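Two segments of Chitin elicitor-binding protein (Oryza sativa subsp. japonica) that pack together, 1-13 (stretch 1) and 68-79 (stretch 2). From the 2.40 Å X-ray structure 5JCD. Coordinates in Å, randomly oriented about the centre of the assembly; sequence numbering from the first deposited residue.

Stretch 1 1-13: ANFTCAVASGTTC
Stretch 2 (68-79) FRCRCNGDVGQS

How do the two stretches run together? They are antiparallel, with strand-like pairing near both ends of stretch 1. Strand 12-13 pairs with strand 68-72, Thr12 opposite Arg71 and Cys13 opposite Cys70. Cys70 N donates to Cys13 O (2.9 Å) and Cys13 N to Cys70 O (3.2 Å). Cys72 N then reaches Thr11 O at 3.1 Å. Near Phe3 and Thr4 the pairing is sparser: Gly77 N to Phe3 O, 3.1 Å, and Cys5 N to Asp75 O, 3.3 Å, with Thr4 CA 4.5 Å from Val76 CA.

What locks the middle? Cys5, extended (phi/psi -150/129) with chi1 t, and Cys72 (-96/135), chi1 m, point toward one another and form a disulfide, SG to SG 2.1 Å, chi3 82°. Val7, chi1 m, lays CG2 3.9 Å from Cys72 SG, packing against one sulfur of the bridge.

How does the chain turn back into the strand? Ala8 to Thr11 is a type II turn, with Gly10 at 95/-7, where a CB would jam against the preceding carbonyl. Thr11 N bonds Ala8 O at 3.0 Å; chi1 m lets Thr11 OG1 reach that same Ala8 O at a very short 2.5 Å. Gly10 N, directed at stretch 2, donates to Cys72 O, 2.9 Å. The extended Arg71 side chain (t, t, t) brings CZ to 3.7 Å from Gly10 CA, which lies over one guanidinium face.

Which side chains shape the remaining edges? Asn2 (51/-138, chi1 t) turns OD1 back to accept from Phe3 N at 2.8 Å; OD1 also lies 2.7 Å from Gly77 O, an unbonded acceptor pair. Asn73, chi1 p, accepts at OD1 from Asp75 N (3.0 Å) and Val76 N (2.9 Å), bracing the loop. Val76, chi1 p, places CG2 3.3 Å from Asn2 CB.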

# COMPACT_ATOMS: atom_id res chain seq x y z
N ALA A 1 5.89 -11.83 -6.36
CA ALA A 1 5.70 -10.44 -6.80
C ALA A 1 4.51 -9.74 -6.13
O ALA A 1 3.39 -10.26 -6.14
CB ALA A 1 5.55 -10.38 -8.33
N ASN A 2 4.76 -8.59 -5.49
CA ASN A 2 3.70 -7.71 -5.01
C ASN A 2 2.63 -8.44 -4.15
O ASN A 2 2.98 -9.28 -3.32
CB ASN A 2 3.14 -7.09 -6.30
CG ASN A 2 2.35 -5.80 -6.10
OD1 ASN A 2 1.14 -5.87 -5.90
ND2 ASN A 2 3.01 -4.62 -6.26
N PHE A 3 1.34 -8.15 -4.34
CA PHE A 3 0.28 -9.02 -3.80
C PHE A 3 -0.33 -9.78 -4.95
O PHE A 3 -0.52 -9.25 -6.03
CB PHE A 3 -0.85 -8.28 -3.07
CG PHE A 3 -0.44 -7.66 -1.77
CD1 PHE A 3 0.81 -7.94 -1.21
CD2 PHE A 3 -1.31 -6.80 -1.10
CE1 PHE A 3 1.19 -7.35 -0.02
CE2 PHE A 3 -0.93 -6.21 0.09
CZ PHE A 3 0.32 -6.48 0.63
N THR A 4 -0.61 -11.04 -4.70
CA THR A 4 -1.21 -11.90 -5.68
C THR A 4 -2.72 -11.63 -5.89
O THR A 4 -3.43 -11.25 -4.96
CB THR A 4 -0.90 -13.36 -5.24
OG1 THR A 4 0.28 -13.82 -5.94
CG2 THR A 4 -2.06 -14.31 -5.44
N CYS A 5 -3.21 -11.83 -7.11
CA CYS A 5 -4.63 -11.71 -7.42
C CYS A 5 -4.97 -12.66 -8.55
O CYS A 5 -4.32 -12.64 -9.59
CB CYS A 5 -4.98 -10.28 -7.84
SG CYS A 5 -6.74 -10.01 -8.11
N ALA A 6 -6.01 -13.48 -8.35
CA ALA A 6 -6.31 -14.58 -9.26
C ALA A 6 -7.62 -14.44 -10.05
O ALA A 6 -7.99 -15.36 -10.79
CB ALA A 6 -6.32 -15.88 -8.48
N VAL A 7 -8.30 -13.31 -9.91
CA VAL A 7 -9.56 -13.07 -10.60
C VAL A 7 -9.33 -12.57 -12.01
O VAL A 7 -8.19 -12.37 -12.41
CB VAL A 7 -10.41 -12.07 -9.83
CG1 VAL A 7 -10.65 -12.56 -8.38
CG2 VAL A 7 -9.73 -10.73 -9.83
N ALA A 8 -10.41 -12.36 -12.76
CA ALA A 8 -10.28 -11.97 -14.15
C ALA A 8 -9.51 -10.67 -14.31
O ALA A 8 -9.76 -9.68 -13.61
CB ALA A 8 -11.64 -11.83 -14.81
N SER A 9 -8.56 -10.70 -15.24
CA SER A 9 -7.76 -9.54 -15.56
C SER A 9 -8.66 -8.37 -15.91
O SER A 9 -9.65 -8.53 -16.61
CB SER A 9 -6.84 -9.86 -16.73
OG SER A 9 -6.12 -8.70 -17.10
N GLY A 10 -8.31 -7.19 -15.40
CA GLY A 10 -9.11 -6.00 -15.60
C GLY A 10 -10.07 -5.77 -14.44
O GLY A 10 -10.71 -4.73 -14.38
N THR A 11 -10.15 -6.72 -13.51
CA THR A 11 -11.00 -6.55 -12.34
C THR A 11 -10.54 -5.34 -11.53
O THR A 11 -9.36 -5.15 -11.28
CB THR A 11 -10.98 -7.79 -11.41
OG1 THR A 11 -11.54 -8.91 -12.10
CG2 THR A 11 -11.77 -7.54 -10.11
N THR A 12 -11.50 -4.54 -11.13
CA THR A 12 -11.22 -3.39 -10.32
C THR A 12 -11.97 -3.50 -9.00
O THR A 12 -13.15 -3.88 -8.99
CB THR A 12 -11.60 -2.11 -11.15
OG1 THR A 12 -10.40 -1.48 -11.63
CG2 THR A 12 -12.45 -1.14 -10.35
N CYS A 13 -11.28 -3.15 -7.90
CA CYS A 13 -11.88 -3.10 -6.55
C CYS A 13 -11.19 -2.01 -5.71
O CYS A 13 -10.27 -1.35 -6.16
CB CYS A 13 -11.79 -4.46 -5.82
SG CYS A 13 -10.08 -5.11 -5.48
N PHE A 68 -7.35 3.18 -2.46
CA PHE A 68 -7.12 3.42 -3.87
C PHE A 68 -7.78 2.36 -4.72
O PHE A 68 -8.23 1.35 -4.22
CB PHE A 68 -5.60 3.48 -4.17
CG PHE A 68 -4.85 2.24 -3.77
CD1 PHE A 68 -4.71 1.17 -4.65
CD2 PHE A 68 -4.27 2.14 -2.50
CE1 PHE A 68 -4.02 0.04 -4.27
CE2 PHE A 68 -3.59 1.02 -2.12
CZ PHE A 68 -3.46 -0.04 -2.99
N ARG A 69 -7.82 2.60 -6.03
CA ARG A 69 -8.35 1.63 -6.95
C ARG A 69 -7.31 0.60 -7.31
O ARG A 69 -6.23 0.93 -7.76
CB ARG A 69 -8.89 2.31 -8.20
CG ARG A 69 -10.09 1.59 -8.81
CD ARG A 69 -10.00 1.53 -10.32
NE ARG A 69 -9.79 2.86 -10.88
CZ ARG A 69 -9.54 3.10 -12.16
NH1 ARG A 69 -9.47 2.09 -13.02
NH2 ARG A 69 -9.36 4.34 -12.59
N CYS A 70 -7.63 -0.66 -7.04
CA CYS A 70 -6.76 -1.75 -7.42
C CYS A 70 -7.17 -2.34 -8.76
O CYS A 70 -8.35 -2.51 -9.05
CB CYS A 70 -6.83 -2.83 -6.35
SG CYS A 70 -5.78 -4.26 -6.69
N ARG A 71 -6.19 -2.64 -9.59
CA ARG A 71 -6.42 -3.39 -10.81
C ARG A 71 -5.63 -4.69 -10.81
O ARG A 71 -4.44 -4.70 -10.46
CB ARG A 71 -6.06 -2.58 -12.05
CG ARG A 71 -6.07 -3.40 -13.32
CD ARG A 71 -5.95 -2.58 -14.59
NE ARG A 71 -5.91 -3.45 -15.78
CZ ARG A 71 -6.79 -3.44 -16.78
NH1 ARG A 71 -7.84 -2.61 -16.77
NH2 ARG A 71 -6.63 -4.28 -17.79
N CYS A 72 -6.30 -5.78 -11.18
CA CYS A 72 -5.66 -7.08 -11.26
C CYS A 72 -5.22 -7.33 -12.70
O CYS A 72 -5.96 -7.00 -13.63
CB CYS A 72 -6.61 -8.18 -10.78
SG CYS A 72 -6.91 -8.15 -8.99
N ASN A 73 -4.01 -7.82 -12.90
CA ASN A 73 -3.59 -8.17 -14.25
C ASN A 73 -3.54 -9.65 -14.60
O ASN A 73 -2.99 -10.01 -15.63
CB ASN A 73 -2.24 -7.52 -14.61
CG ASN A 73 -1.09 -8.07 -13.81
OD1 ASN A 73 -1.20 -9.07 -13.10
ND2 ASN A 73 0.07 -7.44 -13.97
N GLY A 74 -4.08 -10.50 -13.75
CA GLY A 74 -4.07 -11.93 -14.00
C GLY A 74 -3.10 -12.66 -13.09
O GLY A 74 -3.26 -13.85 -12.82
N ASP A 75 -2.11 -11.92 -12.59
CA ASP A 75 -1.06 -12.46 -11.73
C ASP A 75 -1.05 -11.69 -10.42
O ASP A 75 -0.88 -12.25 -9.34
CB ASP A 75 0.33 -12.34 -12.36
CG ASP A 75 0.53 -13.30 -13.51
OD1 ASP A 75 0.11 -14.47 -13.38
OD2 ASP A 75 1.12 -12.90 -14.53
N VAL A 76 -1.26 -10.39 -10.54
CA VAL A 76 -0.99 -9.50 -9.46
C VAL A 76 -2.03 -8.38 -9.43
O VAL A 76 -2.75 -8.14 -10.41
CB VAL A 76 0.49 -8.97 -9.63
CG1 VAL A 76 0.59 -7.92 -10.73
CG2 VAL A 76 0.98 -8.41 -8.39
N GLY A 77 -2.17 -7.77 -8.26
CA GLY A 77 -3.00 -6.59 -8.11
C GLY A 77 -2.11 -5.38 -7.89
O GLY A 77 -1.22 -5.42 -7.06
N GLN A 78 -2.34 -4.30 -8.62
CA GLN A 78 -1.55 -3.09 -8.47
C GLN A 78 -2.46 -1.88 -8.41
O GLN A 78 -3.53 -1.90 -9.00
CB GLN A 78 -0.58 -2.93 -9.65
CG GLN A 78 0.36 -4.12 -9.77
CD GLN A 78 1.02 -4.21 -11.12
OE1 GLN A 78 0.38 -3.96 -12.14
NE2 GLN A 78 2.31 -4.52 -11.12
N SER A 79 -2.05 -0.85 -7.68
CA SER A 79 -2.80 0.40 -7.67
C SER A 79 -2.87 0.88 -9.12
O SER A 79 -1.88 0.84 -9.86
CB SER A 79 -2.11 1.42 -6.75
OG SER A 79 -0.79 1.69 -7.17